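Local coordinates for protein taurocyamine kinase (Schistosoma mansoni, PDB 4WOD) that catalyses the reversible, magnesium-dependent transfer of phosphate between ATP and taurocyamine, as a duplicated member of the phosphagen kinase family, at residues Pro62-Leu67 against Ile265-Ser270; Ala69-Arg74 against Asn259-Phe264; Ile92-Ser97 against Arg325-Thr330; Val122-Thr127 against Thr274-Ser279. The protein carries 4 engineered substitutions. All blocks are in the same frame, centred on the assembly; numbering follows the deposited sequence.

Contact 1: residues Pro62-Leu67 against Ile265-Ser270. With ARG (arginine), chain B.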
# COMPACT_ATOMS: atom_id res chain seq x y z
N PRO A 62 -17.50 -14.85 -3.33
CA PRO A 62 -18.82 -15.48 -3.22
C PRO A 62 -18.91 -16.22 -1.89
O PRO A 62 -17.97 -16.18 -1.09
CB PRO A 62 -18.85 -16.48 -4.39
CG PRO A 62 -17.34 -16.82 -4.62
CD PRO A 62 -16.64 -15.50 -4.34
N ARG A 63 -20.01 -16.93 -1.67
CA ARG A 63 -20.01 -17.90 -0.58
C ARG A 63 -20.36 -19.24 -1.20
O ARG A 63 -20.27 -19.40 -2.42
CB ARG A 63 -20.98 -17.48 0.54
CG ARG A 63 -20.65 -16.10 1.16
CD ARG A 63 -19.31 -16.11 1.98
NE ARG A 63 -19.02 -14.86 2.69
CZ ARG A 63 -18.43 -13.79 2.17
NH1 ARG A 63 -18.05 -13.79 0.89
NH2 ARG A 63 -18.21 -12.72 2.92
N SER A 64 -20.73 -20.22 -0.39
CA SER A 64 -21.05 -21.52 -0.96
C SER A 64 -22.39 -22.01 -0.43
O SER A 64 -22.63 -21.97 0.78
CB SER A 64 -19.94 -22.54 -0.67
OG SER A 64 -19.53 -22.49 0.68
N CYS A 65 -23.24 -22.45 -1.35
CA CYS A 65 -24.55 -22.98 -1.01
C CYS A 65 -24.46 -24.22 -0.12
O CYS A 65 -25.33 -24.47 0.71
CB CYS A 65 -25.31 -23.31 -2.30
SG CYS A 65 -24.49 -24.44 -3.48
N ASP A 66 -23.39 -25.00 -0.30
CA ASP A 66 -23.10 -26.16 0.54
C ASP A 66 -21.68 -26.59 0.19
O ASP A 66 -21.07 -26.03 -0.71
CB ASP A 66 -24.09 -27.30 0.31
CG ASP A 66 -24.14 -27.75 -1.15
OD1 ASP A 66 -23.19 -28.41 -1.62
OD2 ASP A 66 -25.15 -27.46 -1.82
N LEU A 67 -21.19 -27.63 0.86
CA LEU A 67 -19.78 -28.02 0.75
C LEU A 67 -19.42 -28.56 -0.63
O LEU A 67 -18.25 -28.56 -1.01
CB LEU A 67 -19.42 -29.04 1.84
CG LEU A 67 -20.17 -30.38 1.81
CD1 LEU A 67 -19.40 -31.43 1.03
CD2 LEU A 67 -20.44 -30.89 3.22
N ILE A 265 -13.10 -27.64 4.06
CA ILE A 265 -14.13 -26.81 3.42
C ILE A 265 -14.73 -25.83 4.42
O ILE A 265 -14.99 -26.18 5.59
CB ILE A 265 -15.25 -27.70 2.82
CG1 ILE A 265 -14.66 -28.74 1.86
CG2 ILE A 265 -16.34 -26.85 2.16
CD1 ILE A 265 -13.77 -28.18 0.77
N THR A 266 -14.94 -24.60 3.97
CA THR A 266 -15.63 -23.59 4.78
C THR A 266 -16.65 -22.88 3.92
O THR A 266 -16.61 -22.99 2.70
CB THR A 266 -14.64 -22.55 5.36
OG1 THR A 266 -13.78 -22.08 4.30
CG2 THR A 266 -13.81 -23.21 6.47
N PHE A 267 -17.57 -22.16 4.57
CA PHE A 267 -18.63 -21.40 3.88
C PHE A 267 -18.05 -20.29 2.99
O PHE A 267 -18.48 -20.08 1.86
CB PHE A 267 -19.60 -20.82 4.91
CG PHE A 267 -20.74 -20.01 4.32
CD1 PHE A 267 -21.71 -20.59 3.54
CD2 PHE A 267 -20.84 -18.65 4.61
CE1 PHE A 267 -22.77 -19.83 3.03
CE2 PHE A 267 -21.89 -17.90 4.11
CZ PHE A 267 -22.85 -18.49 3.32
N CYS A 268 -17.05 -19.59 3.51
CA CYS A 268 -16.39 -18.55 2.73
C CYS A 268 -15.05 -19.07 2.25
O CYS A 268 -14.31 -19.69 3.03
CB CYS A 268 -16.21 -17.28 3.55
SG CYS A 268 -15.34 -15.96 2.70
N PRO A 269 -14.73 -18.83 0.96
CA PRO A 269 -13.47 -19.30 0.38
C PRO A 269 -12.21 -18.75 1.03
O PRO A 269 -11.16 -19.37 0.87
CB PRO A 269 -13.55 -18.83 -1.08
CG PRO A 269 -15.03 -18.77 -1.37
CD PRO A 269 -15.65 -18.29 -0.06
N SER A 270 -12.30 -17.62 1.74
CA SER A 270 -11.10 -17.03 2.34
C SER A 270 -10.51 -17.89 3.46
O SER A 270 -9.31 -17.79 3.75
CB SER A 270 -11.42 -15.62 2.88
OG SER A 270 -12.34 -15.67 3.94
N ARG B . -12.85 -11.65 1.76
CA ARG B . -14.25 -11.84 2.03
C ARG B . -15.23 -10.99 1.25
O ARG B . -15.07 -9.75 1.17
CB ARG B . -14.52 -11.77 3.48
CG ARG B . -14.23 -13.07 4.17
CD ARG B . -15.54 -13.60 4.62
NE ARG B . -15.36 -14.84 5.30
CZ ARG B . -15.90 -15.11 6.46
NH1 ARG B . -15.70 -16.26 7.03
NH2 ARG B . -16.63 -14.20 7.05
OXT ARG B . -16.10 -11.71 0.74

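Contact 2: residues Ala69-Arg74 against Asn259-Phe264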
# COMPACT_ATOMS: atom_id res chain seq x y z
N ALA A 69 -20.34 -27.24 -3.39
CA ALA A 69 -20.33 -26.16 -4.36
C ALA A 69 -18.97 -26.06 -5.02
O ALA A 69 -18.86 -25.76 -6.21
CB ALA A 69 -20.70 -24.84 -3.73
N TYR A 70 -17.91 -26.30 -4.25
CA TYR A 70 -16.57 -26.12 -4.77
C TYR A 70 -16.29 -27.11 -5.89
O TYR A 70 -15.68 -26.75 -6.90
CB TYR A 70 -15.53 -26.24 -3.64
CG TYR A 70 -15.66 -25.12 -2.62
CD1 TYR A 70 -15.22 -23.84 -2.93
CD2 TYR A 70 -16.25 -25.33 -1.39
CE1 TYR A 70 -15.34 -22.81 -2.04
CE2 TYR A 70 -16.38 -24.29 -0.47
CZ TYR A 70 -15.92 -23.04 -0.80
OH TYR A 70 -16.03 -21.99 0.08
N GLU A 71 -16.78 -28.34 -5.75
CA GLU A 71 -16.65 -29.33 -6.81
C GLU A 71 -17.64 -29.09 -7.97
O GLU A 71 -17.24 -29.13 -9.14
CB GLU A 71 -16.84 -30.73 -6.25
CG GLU A 71 -16.79 -31.84 -7.29
CD GLU A 71 -15.52 -31.82 -8.14
OE1 GLU A 71 -15.60 -32.21 -9.32
OE2 GLU A 71 -14.44 -31.43 -7.63
N THR A 72 -18.89 -28.80 -7.63
CA THR A 72 -19.97 -28.73 -8.64
C THR A 72 -19.77 -27.55 -9.57
O THR A 72 -19.96 -27.67 -10.79
CB THR A 72 -21.35 -28.64 -7.96
OG1 THR A 72 -21.49 -29.71 -7.03
CG2 THR A 72 -22.51 -28.71 -9.01
N PHE A 73 -19.37 -26.41 -9.02
CA PHE A 73 -19.07 -25.25 -9.87
C PHE A 73 -17.57 -24.94 -9.89
O PHE A 73 -17.13 -23.79 -9.78
CB PHE A 73 -19.88 -24.04 -9.40
CG PHE A 73 -21.32 -24.38 -9.08
CD1 PHE A 73 -22.21 -24.70 -10.11
CD2 PHE A 73 -21.79 -24.36 -7.78
CE1 PHE A 73 -23.54 -25.00 -9.83
CE2 PHE A 73 -23.12 -24.67 -7.49
CZ PHE A 73 -24.00 -24.99 -8.52
N ARG A 74 -16.78 -25.99 -10.09
CA ARG A 74 -15.32 -25.89 -9.98
C ARG A 74 -14.62 -24.86 -10.88
O ARG A 74 -13.66 -24.24 -10.46
CB ARG A 74 -14.69 -27.24 -10.24
CG ARG A 74 -13.21 -27.22 -9.99
CD ARG A 74 -12.73 -28.45 -9.32
NE ARG A 74 -11.29 -28.59 -9.51
CZ ARG A 74 -10.66 -29.75 -9.47
NH1 ARG A 74 -11.36 -30.86 -9.24
NH2 ARG A 74 -9.36 -29.80 -9.67
N ASN A 259 -10.74 -32.03 1.52
CA ASN A 259 -10.14 -32.71 0.36
C ASN A 259 -8.74 -32.15 0.07
O ASN A 259 -8.38 -31.05 0.53
CB ASN A 259 -11.06 -32.65 -0.88
CG ASN A 259 -11.10 -31.28 -1.58
OD1 ASN A 259 -10.08 -30.63 -1.78
ND2 ASN A 259 -12.30 -30.88 -2.01
N ASP A 260 -7.96 -32.93 -0.67
CA ASP A 260 -6.53 -32.67 -0.77
C ASP A 260 -6.20 -31.50 -1.68
O ASP A 260 -5.04 -31.18 -1.86
CB ASP A 260 -5.80 -33.93 -1.25
CG ASP A 260 -5.94 -35.10 -0.28
OD1 ASP A 260 -5.19 -35.13 0.72
OD2 ASP A 260 -6.82 -35.97 -0.51
N ARG A 261 -7.22 -30.85 -2.22
CA ARG A 261 -7.03 -29.62 -2.98
C ARG A 261 -7.29 -28.36 -2.13
O ARG A 261 -6.45 -27.45 -2.08
CB ARG A 261 -7.95 -29.67 -4.20
CG ARG A 261 -7.78 -28.56 -5.21
CD ARG A 261 -8.57 -28.94 -6.46
NE ARG A 261 -9.96 -29.24 -6.14
CZ ARG A 261 -10.89 -28.30 -6.09
NH1 ARG A 261 -10.54 -27.06 -6.36
NH2 ARG A 261 -12.16 -28.59 -5.79
N LEU A 262 -8.43 -28.31 -1.44
CA LEU A 262 -8.79 -27.12 -0.67
C LEU A 262 -8.59 -27.28 0.82
O LEU A 262 -8.84 -26.34 1.58
CB LEU A 262 -10.27 -26.75 -0.93
CG LEU A 262 -10.59 -26.59 -2.43
CD1 LEU A 262 -12.06 -26.27 -2.64
CD2 LEU A 262 -9.72 -25.52 -3.05
N GLY A 263 -8.17 -28.45 1.27
CA GLY A 263 -8.14 -28.69 2.70
C GLY A 263 -9.54 -28.74 3.31
O GLY A 263 -10.44 -29.36 2.74
N PHE A 264 -9.71 -28.12 4.49
CA PHE A 264 -11.01 -28.09 5.16
C PHE A 264 -11.96 -27.12 4.46
O PHE A 264 -11.64 -25.93 4.26
CB PHE A 264 -10.88 -27.70 6.63
CG PHE A 264 -10.23 -28.75 7.48
CD1 PHE A 264 -10.93 -29.91 7.81
CD2 PHE A 264 -8.94 -28.59 7.93
CE1 PHE A 264 -10.34 -30.88 8.60
CE2 PHE A 264 -8.33 -29.57 8.72
CZ PHE A 264 -9.05 -30.70 9.07
O HOH W 1 -13.08 -25.45 -6.09

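Contact 3: residues Ile92-Ser97 against Arg325-Thr330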
# COMPACT_ATOMS: atom_id res chain seq x y z
N ILE A 92 -3.86 -25.42 -7.16
CA ILE A 92 -4.34 -25.43 -5.79
C ILE A 92 -4.09 -26.76 -5.12
O ILE A 92 -4.47 -27.80 -5.65
CB ILE A 92 -5.83 -25.10 -5.75
CG1 ILE A 92 -6.12 -23.91 -6.66
CG2 ILE A 92 -6.27 -24.84 -4.31
CD1 ILE A 92 -7.60 -23.66 -6.88
N GLN A 93 -3.44 -26.75 -3.97
CA GLN A 93 -3.25 -27.99 -3.23
C GLN A 93 -3.13 -27.69 -1.74
O GLN A 93 -2.86 -26.56 -1.35
CB GLN A 93 -2.03 -28.76 -3.74
CG GLN A 93 -0.70 -28.04 -3.59
CD GLN A 93 0.46 -28.84 -4.19
OE1 GLN A 93 0.71 -29.99 -3.80
NE2 GLN A 93 1.16 -28.24 -5.15
N HIS A 94 -3.35 -28.70 -0.92
CA HIS A 94 -3.26 -28.50 0.52
C HIS A 94 -2.78 -29.77 1.22
O HIS A 94 -3.29 -30.85 0.95
CB HIS A 94 -4.61 -28.07 1.09
CG HIS A 94 -4.53 -27.58 2.49
ND1 HIS A 94 -4.04 -26.33 2.80
CD2 HIS A 94 -4.81 -28.18 3.67
CE1 HIS A 94 -4.04 -26.17 4.11
NE2 HIS A 94 -4.52 -27.28 4.66
N PRO A 95 -1.83 -29.63 2.16
CA PRO A 95 -1.31 -30.81 2.86
C PRO A 95 -2.27 -31.38 3.90
O PRO A 95 -3.20 -30.70 4.32
CB PRO A 95 -0.04 -30.27 3.54
CG PRO A 95 -0.32 -28.86 3.79
CD PRO A 95 -1.20 -28.38 2.64
N LYS A 96 -2.05 -32.63 4.31
CA LYS A 96 -2.78 -33.18 5.44
C LYS A 96 -2.60 -32.27 6.64
O LYS A 96 -1.56 -31.62 6.79
CB LYS A 96 -2.32 -34.60 5.77
CG LYS A 96 -2.51 -35.60 4.65
CD LYS A 96 -3.95 -35.64 4.17
CE LYS A 96 -4.22 -36.93 3.38
NZ LYS A 96 -5.48 -36.78 2.60
N SER A 97 -3.63 -32.21 7.47
CA SER A 97 -3.63 -31.45 8.70
C SER A 97 -2.46 -31.89 9.57
O SER A 97 -2.20 -33.09 9.70
CB SER A 97 -4.96 -31.66 9.44
OG SER A 97 -5.02 -30.96 10.66
N ARG A 325 -1.67 -16.39 5.72
CA ARG A 325 -1.94 -17.57 4.91
C ARG A 325 -2.92 -18.53 5.56
O ARG A 325 -2.94 -18.67 6.77
CB ARG A 325 -0.63 -18.32 4.59
CG ARG A 325 0.23 -17.62 3.58
CD ARG A 325 1.45 -18.47 3.22
NE ARG A 325 2.53 -17.69 2.62
CZ ARG A 325 2.51 -17.20 1.39
NH1 ARG A 325 1.44 -17.39 0.62
NH2 ARG A 325 3.55 -16.51 0.92
N ARG A 326 -3.74 -19.17 4.73
CA ARG A 326 -4.66 -20.21 5.21
C ARG A 326 -4.49 -21.51 4.42
O ARG A 326 -4.63 -22.61 4.96
CB ARG A 326 -6.13 -19.76 5.08
CG ARG A 326 -6.49 -18.45 5.74
CD ARG A 326 -6.81 -18.61 7.22
NE ARG A 326 -7.25 -17.34 7.78
CZ ARG A 326 -6.45 -16.31 8.03
NH1 ARG A 326 -5.14 -16.39 7.79
NH2 ARG A 326 -6.97 -15.18 8.51
N LEU A 327 -4.25 -21.36 3.13
CA LEU A 327 -4.29 -22.48 2.21
C LEU A 327 -2.90 -22.82 1.68
O LEU A 327 -2.13 -21.93 1.32
CB LEU A 327 -5.24 -22.18 1.05
CG LEU A 327 -5.45 -23.25 -0.01
CD1 LEU A 327 -6.27 -24.40 0.54
CD2 LEU A 327 -6.12 -22.66 -1.24
N GLY A 328 -2.58 -24.11 1.63
CA GLY A 328 -1.32 -24.55 1.06
C GLY A 328 -0.18 -24.74 2.04
O GLY A 328 0.97 -24.84 1.64
N LEU A 329 -0.51 -24.76 3.33
CA LEU A 329 0.46 -25.05 4.39
C LEU A 329 -0.25 -25.76 5.53
O LEU A 329 -1.48 -25.80 5.56
CB LEU A 329 1.16 -23.77 4.94
CG LEU A 329 0.43 -22.45 5.22
CD1 LEU A 329 -0.85 -22.59 6.02
CD2 LEU A 329 1.36 -21.50 5.97
N THR A 330 0.51 -26.32 6.46
CA THR A 330 -0.11 -26.95 7.63
C THR A 330 -0.46 -25.92 8.71
O THR A 330 -0.04 -24.75 8.65
CB THR A 330 0.81 -28.00 8.27
OG1 THR A 330 1.96 -27.33 8.81
CG2 THR A 330 1.24 -29.02 7.26

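Contact 4: residues Val122-Thr127 against Thr274-Ser279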
# COMPACT_ATOMS: atom_id res chain seq x y z
N VAL A 122 -6.49 -17.88 18.81
CA VAL A 122 -6.41 -18.71 17.60
C VAL A 122 -7.79 -19.31 17.27
O VAL A 122 -8.51 -19.82 18.14
CB VAL A 122 -5.36 -19.85 17.73
CG1 VAL A 122 -5.16 -20.54 16.39
CG2 VAL A 122 -4.02 -19.29 18.21
N ARG A 123 -8.16 -19.20 16.00
CA ARG A 123 -9.48 -19.59 15.53
C ARG A 123 -9.37 -20.60 14.40
O ARG A 123 -8.47 -20.49 13.55
CB ARG A 123 -10.25 -18.35 15.05
CG ARG A 123 -11.59 -18.64 14.38
CD ARG A 123 -11.82 -17.74 13.17
NE ARG A 123 -11.24 -18.31 11.95
CZ ARG A 123 -10.93 -17.61 10.87
NH1 ARG A 123 -11.13 -16.30 10.84
NH2 ARG A 123 -10.41 -18.22 9.81
N LEU A 124 -10.26 -21.59 14.39
CA LEU A 124 -10.47 -22.44 13.24
C LEU A 124 -11.96 -22.72 13.04
O LEU A 124 -12.80 -22.40 13.90
CB LEU A 124 -9.70 -23.76 13.36
CG LEU A 124 -9.85 -24.67 14.58
CD1 LEU A 124 -11.18 -25.43 14.62
CD2 LEU A 124 -8.66 -25.62 14.63
N GLY A 125 -12.27 -23.34 11.91
CA GLY A 125 -13.64 -23.67 11.54
C GLY A 125 -13.69 -25.06 10.94
O GLY A 125 -12.67 -25.58 10.48
N ARG A 126 -14.88 -25.69 10.97
CA ARG A 126 -15.08 -26.97 10.33
C ARG A 126 -16.48 -27.08 9.74
O ARG A 126 -17.44 -26.52 10.27
CB ARG A 126 -14.88 -28.13 11.31
CG ARG A 126 -13.46 -28.29 11.86
CD ARG A 126 -12.49 -28.73 10.78
NE ARG A 126 -11.19 -29.17 11.32
CZ ARG A 126 -10.11 -28.40 11.36
NH1 ARG A 126 -10.17 -27.14 10.90
NH2 ARG A 126 -8.97 -28.88 11.86
N THR A 127 -16.56 -27.82 8.64
CA THR A 127 -17.80 -28.23 8.03
C THR A 127 -18.05 -29.68 8.38
O THR A 127 -17.17 -30.52 8.19
CB THR A 127 -17.74 -28.11 6.51
OG1 THR A 127 -17.50 -26.76 6.13
CG2 THR A 127 -19.04 -28.65 5.88
N THR A 274 -6.26 -24.57 6.09
CA THR A 274 -6.15 -24.76 7.53
C THR A 274 -7.34 -24.21 8.28
O THR A 274 -7.62 -24.66 9.39
CB THR A 274 -4.89 -24.08 8.13
OG1 THR A 274 -4.96 -22.65 7.94
CG2 THR A 274 -3.63 -24.64 7.49
N THR A 275 -8.02 -23.22 7.67
CA THR A 275 -9.03 -22.37 8.29
C THR A 275 -8.46 -21.56 9.46
O THR A 275 -9.18 -20.84 10.13
CB THR A 275 -10.27 -23.16 8.80
OG1 THR A 275 -10.03 -23.70 10.09
CG2 THR A 275 -10.64 -24.28 7.85
N LEU A 276 -7.16 -21.67 9.71
CA LEU A 276 -6.60 -21.16 10.95
C LEU A 276 -6.26 -19.67 10.89
O LEU A 276 -5.57 -19.22 9.98
CB LEU A 276 -5.36 -21.97 11.32
CG LEU A 276 -4.80 -21.77 12.74
CD1 LEU A 276 -5.21 -22.93 13.63
CD2 LEU A 276 -3.28 -21.62 12.70
N ARG A 277 -6.77 -18.92 11.86
CA ARG A 277 -6.35 -17.53 12.05
C ARG A 277 -5.81 -17.36 13.45
O ARG A 277 -6.58 -17.36 14.43
CB ARG A 277 -7.50 -16.55 11.82
CG ARG A 277 -7.03 -15.09 11.80
CD ARG A 277 -8.18 -14.08 11.67
NE ARG A 277 -8.57 -13.55 12.98
CZ ARG A 277 -8.22 -12.35 13.44
NH1 ARG A 277 -8.61 -11.95 14.64
NH2 ARG A 277 -7.49 -11.53 12.69
N ALA A 278 -4.49 -17.28 13.54
CA ALA A 278 -3.80 -17.02 14.79
C ALA A 278 -3.55 -15.54 14.84
O ALA A 278 -3.06 -14.99 13.86
CB ALA A 278 -2.50 -17.78 14.87
N SER A 279 -3.81 -14.90 15.96
CA SER A 279 -3.62 -13.46 16.01
C SER A 279 -3.35 -12.91 17.40
O SER A 279 -3.62 -13.56 18.41
CB SER A 279 -4.86 -12.78 15.43
OG SER A 279 -5.89 -12.83 16.38
O HOH W 2 -7.10 -26.75 10.95

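Contact 1: residues Pro62-Leu67 against Ile265-Ser270
Arg63 lies across the ring of Phe267, and this crossing is the dense part of the contact. CB of Arg63 stands 3.8 Å from the centroid of the Phe267 ring, over one face, a CH-pi contact, while CG of Arg63 comes nearest to CE2 and CZ of the ring. CG of Phe267, anti to the backbone N (chi1 180°), is set beside the carbonyl carbon. Further out, CD of Arg63 packs 3.7 Å from CB of Cys268, and the guanidinium is steeply inclined to the Phe267 ring, with planes 79° apart. NH1 of Arg63 donates to Pro62 O (3.1 Å), which lies in the guanidinium plane, and also to OXT of the bound arginine (2.9 Å); NH2 of Arg63 reaches that same oxygen only weakly. This is the guanidino-substrate pocket of a phosphagen kinase, where the N-terminal domain meets the catalytic-domain loop carrying Cys268, the predicted active-site residue, and Ser270, another residue of the pocket. Beside it Ser64 OG donates to Phe267 O at 2.9 Å, from somewhat off the carbonyl plane, and Pro269 CD closes on Pro62 O to 3.3 Å. The far end is looser. Leu67, partly exposed, meets Ile265 through little more than CB against CG2 (3.8 Å), and between it and Ser64 the chain swings Cys65 and Asp66 away, the latter side chain accepting from Asn68 N and pairing with Thr40.

Contact 2: residues Ala69-Arg74 against Asn259-Phe264
The guanidinium groups of Arg74 and Arg261 lie flat on one another, centres 3.7 Å apart and planes only 4° from parallel. NE of Arg261 sits over the centre of the Arg74 group, and NE of Arg74 over that of Arg261; the opposite face of Arg261 carries CG of Leu262, displaced toward the rim. At the edge of Arg261, in its plane, a water accepts from NH1 at 3.0 Å and donates to Tyr70 O, tying the side chain to helix 69-72. Two like charges stacked so closely are probably made tolerable by nearby acids: Asp78 forms salt bridges with both arginines, and Glu71 OE2 pairs with Arg74 NH1 at 3.5 Å. The same carboxylate oxygen is 4.1 Å from Arg261 NH2, but well out of that plane, so only charge is felt there. Next to the stacked pair CD1 of Leu262 packs on CB of Tyr70 at 3.6 Å, while the phenol OH of Tyr70 is hydrogen-bonded to Thr266 O. The turn holding Arg261 is shaped by Asn259, whose OD1 accepts from Arg261 N and Leu262 N, the latter almost straight (170°): an Asx turn extended to an Asx motif, closing a short beta hairpin, with Leu262 and Gly263 together facing Asn259 as a classic beta bulge.

Contact 3: residues Ile92-Ser97 against Arg325-Thr330
Two irregular loops meet where His94 grips Gly328: one follows helix 74-84 and leads toward the central sheet, the other joins strand 318-323 to helix 331-355, whose N-cap is Thr330. Their main link is a single side-chain-to-backbone hydrogen bond. Gly328 N donates to ND1 of His94 at 2.9 Å, nearly straight (165°) and close to the ring plane, so the donor comes in at the edge of the imidazole. Since ND1 is the acceptor, a neutral ring would carry its proton on NE2. CG of His94 is anti to the backbone N (chi1 -168°); the end of the ring comes nearer the opposing loop, and CE1 of His94 ends 3.0 Å from Leu329 O. Gly328 has a phi of 94°, where a CB would press on the carbonyl O of Leu327, and its CA makes a C-H...O contact of 3.5 Å with Gln93 O. Apolar groups pack around this polar link. CD1 of Leu327 leans obliquely on His94 ND1 at 3.7 Å, and its other branch, CD2, touches CG2 of Ile92 at 3.8 Å. Pro95 adds a second patch: CG lies 3.6 Å from the carbonyl carbon of Leu329 and 3.8 Å from CG2 of Thr330. The OG1 of Thr330 caps Asp333 N, at the start of helix 331-355. On one flank Ile92 and Leu327 both rest on Ile81 of helix 74-84; on another, Arg326 pairs through its backbone with Thr274, just ahead of strand 277-283.

Contact 4: residues Val122-Thr127 against Thr274-Ser279
Strands 122-126 and 277-279 run antiparallel at 170°, their axes 4.6 Å apart, with Arg123 and Arg277 as a hydrogen-bonded pair joined by two N-H...O bonds of 2.9 Å (Arg123 N to Arg277 O, Arg277 N to Arg123 O) and Val122 with Ala278 as the neighbouring non-hydrogen-bonded pair. On the face of the two arginines, the chain of Arg123 bends at chi2 and chi3 and brings its guanidinium flat over CB of Arg277, which lies over its centre, 3.7 Å from CZ. From there NH2 of Arg123 donates to Thr275 O, 42° above the carbonyl plane, and also to Asn271. Arg277 directs its own charge to Asp320. Val122 and Ala278 share the other face, CG2 of Val122 lying against CB of Ala278; CG1 of Val122 also meets CD1 of Leu276 at 3.7 Å. Past the ladder the chain of 274-276 turns, with an ST turn at Thr274, and here a side chain, Thr275 OG1, accepts from Gly125 N at 2.9 Å while donating to Thr274 O. A water links Arg126 NH2 to Thr274 O at this end. Both strands carry predicted ATP-binding residues, among them Arg123 and Arg277, near the centre of the eight-stranded antiparallel sheet; strand 225-232 flanks strand 117-126, strand 318-323 lies beyond strand 277-283, and helix 236-251 packs on Val122 and Leu124.

Overall arrangement
All four contacts fall in the first of the two repeats. From the N terminus, residues 62-67 open the loop that contact 1 closes at 265-270, and contact 2, from 69-74 to 259-264, nests inside it; together they bind the N-terminal domain to the hairpin and to the loop with the predicted active-site cysteine. Contact 3 starts at 92-97, within both loops, but closes at 325-330, beyond them, and so crosses both. Contact 4, from 122-127 to 274-279, nests within contact 3 and likewise crosses contacts 1 and 2. The central sheet is thereby interlocked with the loop after helix 74-84, the hairpin and the bound arginine's pocket.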